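Local coordinates for protein glycoside hydrolase family 31 (Kribbella flavida DSM 17836, PDB 5X3I) that hydrolyses the alpha-1,3-glucosidic linkages of a cyclic tetrasaccharide made from starch, releasing isomaltose inside the cell, at residues Asp38-Val41 and Pro42-Pro45. The protein carries 1 engineered substitution. Numbering follows the deposited sequence.
Sequences DQRV and PVLP
R40 and V43 are the end residues of a type VIb beta turn, identified by the cis peptide between V41 and P42, the P42 backbone angles (phi -75°, psi 163°) and a separation of 5.1 Å between CA of R40 and CA of V43. The turn carries the chain out of strand 40-41, at one edge of a three-stranded antiparallel sheet in the N-terminal domain, far from the annotated active-site residues. As expected for this turn type, V43 N lies near R40 O without the angle a hydrogen bond needs; the arginine side chain supplies the closure instead. Its chain runs extended to CD, then bends at chi3 (78°), which brings the guanidinium side-on to the V43 carbonyl. R40 NE reaches V43 O at 3.0 Å and R40 NH2 reaches the same oxygen at 3.1 Å, with that oxygen in the guanidinium plane. This is the tightly packed side: R40 is buried, its CG is 3.3 Å from P42 O, and NH1 bonds Y121 OH. A leucine here would probably leave V43 O without either donor and Y121 OH with one hydrogen-bond partner fewer, freeing the turn to shift. On the looser side V41 and P42 are partly exposed, and their nearest apolar side-chain approach is V41 CG1 to P42 CD, 4.4 Å. Q39, its OE1 held by S36 N, sends NE2 almost straight to R40 O (3.2 Å), but from above the carbonyl plane. V43 CG2 sits beside both groups, 3.4 Å from R40 O and 3.6 Å from Q39 NE2.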
ATOM      1  N   ASP A  38      -6.837  25.713  -8.117  1.00 32.25           N
ATOM      2  CA  ASP A  38      -7.938  26.462  -7.520  1.00 33.26           C
ATOM      3  C   ASP A  38      -7.756  26.798  -6.033  1.00 30.54           C
ATOM      4  O   ASP A  38      -8.679  27.296  -5.398  1.00 30.44           O
ATOM      5  CB  ASP A  38      -9.249  25.695  -7.714  1.00 33.67           C
ATOM      6  CG  ASP A  38      -9.249  24.350  -7.020  1.00 31.25           C
ATOM      7  OD1 ASP A  38      -8.168  23.873  -6.632  1.00 32.54           O
ATOM      8  OD2 ASP A  38     -10.333  23.765  -6.866  1.00 32.29           O
ATOM      9  N   GLN A  39      -6.600  26.491  -5.459  1.00 29.11           N
ATOM     10  CA  GLN A  39      -6.501  26.522  -4.002  1.00 30.02           C
ATOM     11  C   GLN A  39      -5.587  27.586  -3.405  1.00 31.26           C
ATOM     12  O   GLN A  39      -4.950  28.363  -4.104  1.00 30.69           O
ATOM     13  CB  GLN A  39      -6.045  25.155  -3.476  1.00 25.97           C
ATOM     14  CG  GLN A  39      -4.552  24.891  -3.552  1.00 25.25           C
ATOM     15  CD  GLN A  39      -4.164  23.600  -2.837  1.00 29.16           C
ATOM     16  OE1 GLN A  39      -4.277  22.509  -3.397  1.00 30.00           O
ATOM     17  NE2 GLN A  39      -3.725  23.721  -1.589  1.00 25.99           N
ATOM     18  N   ARG A  40      -5.546  27.584  -2.081  1.00 29.10           N
ATOM     19  CA  ARG A  40      -4.685  28.453  -1.301  1.00 29.06           C
ATOM     20  C   ARG A  40      -3.418  27.701  -0.905  1.00 28.01           C
ATOM     21  O   ARG A  40      -3.493  26.624  -0.305  1.00 28.06           O
ATOM     22  CB  ARG A  40      -5.443  28.947  -0.068  1.00 29.20           C
ATOM     23  CG  ARG A  40      -4.632  29.788   0.867  1.00 30.81           C
ATOM     24  CD  ARG A  40      -5.502  30.431   1.906  1.00 26.26           C
ATOM     25  NE  ARG A  40      -5.889  29.523   2.978  1.00 24.33           N
ATOM     26  CZ  ARG A  40      -7.137  29.366   3.405  1.00 25.27           C
ATOM     27  NH1 ARG A  40      -8.123  30.039   2.839  1.00 26.55           N
ATOM     28  NH2 ARG A  40      -7.398  28.535   4.396  1.00 23.85           N
ATOM     29  N   VAL A  41      -2.263  28.226  -1.306  1.00 26.46           N
ATOM     30  CA  VAL A  41      -0.974  27.612  -0.994  1.00 24.36           C
ATOM     31  C   VAL A  41      -0.057  28.495  -0.151  1.00 27.86           C
ATOM     32  O   VAL A  41       0.342  29.563  -0.601  1.00 32.10           O
ATOM     33  CB  VAL A  41      -0.221  27.233  -2.264  1.00 26.58           C
ATOM     34  CG1 VAL A  41       1.042  26.480  -1.912  1.00 24.28           C
ATOM     35  CG2 VAL A  41      -1.108  26.403  -3.178  1.00 27.82           C
ATOM     36  N   PRO A  42       0.287  28.062   1.068  1.00 26.90           N
ATOM     37  CA  PRO A  42      -0.223  26.883   1.764  1.00 25.85           C
ATOM     38  C   PRO A  42      -1.623  27.137   2.272  1.00 25.30           C
ATOM     39  O   PRO A  42      -2.052  28.288   2.330  1.00 25.41           O
ATOM     40  CB  PRO A  42       0.756  26.702   2.921  1.00 25.52           C
ATOM     41  CG  PRO A  42       1.263  28.064   3.181  1.00 25.17           C
ATOM     42  CD  PRO A  42       1.352  28.722   1.839  1.00 29.74           C
ATOM     43  N   VAL A  43      -2.331  26.072   2.612  1.00 23.00           N
ATOM     44  CA  VAL A  43      -3.667  26.199   3.146  1.00 23.95           C
ATOM     45  C   VAL A  43      -3.612  26.880   4.508  1.00 23.68           C
ATOM     46  O   VAL A  43      -4.453  27.711   4.817  1.00 24.45           O
ATOM     47  CB  VAL A  43      -4.354  24.832   3.263  1.00 23.11           C
ATOM     48  CG1 VAL A  43      -5.752  24.991   3.803  1.00 24.71           C
ATOM     49  CG2 VAL A  43      -4.380  24.144   1.907  1.00 23.85           C
ATOM     50  N   LEU A  44      -2.605  26.533   5.304  1.00 22.43           N
ATOM     51  CA  LEU A  44      -2.404  27.138   6.618  1.00 22.92           C
ATOM     52  C   LEU A  44      -1.034  27.817   6.699  1.00 24.29           C
ATOM     53  O   LEU A  44      -0.061  27.215   7.129  1.00 25.53           O
ATOM     54  CB  LEU A  44      -2.537  26.088   7.721  1.00 24.46           C
ATOM     55  CG  LEU A  44      -2.384  26.565   9.168  1.00 26.98           C
ATOM     56  CD1 LEU A  44      -3.465  27.554   9.515  1.00 22.54           C
ATOM     57  CD2 LEU A  44      -2.416  25.380  10.128  1.00 21.24           C
ATOM     58  N   PRO A  45      -0.956  29.083   6.279  1.00 24.55           N
ATOM     59  CA  PRO A  45       0.326  29.795   6.274  1.00 26.97           C
ATOM     60  C   PRO A  45       0.773  30.160   7.676  1.00 26.50           C
ATOM     61  O   PRO A  45      -0.072  30.400   8.535  1.00 27.55           O
ATOM     62  CB  PRO A  45       0.032  31.060   5.459  1.00 26.25           C
ATOM     63  CG  PRO A  45      -1.327  30.854   4.870  1.00 27.80           C
ATOM     64  CD  PRO A  45      -2.046  29.926   5.777  1.00 25.70           C
TER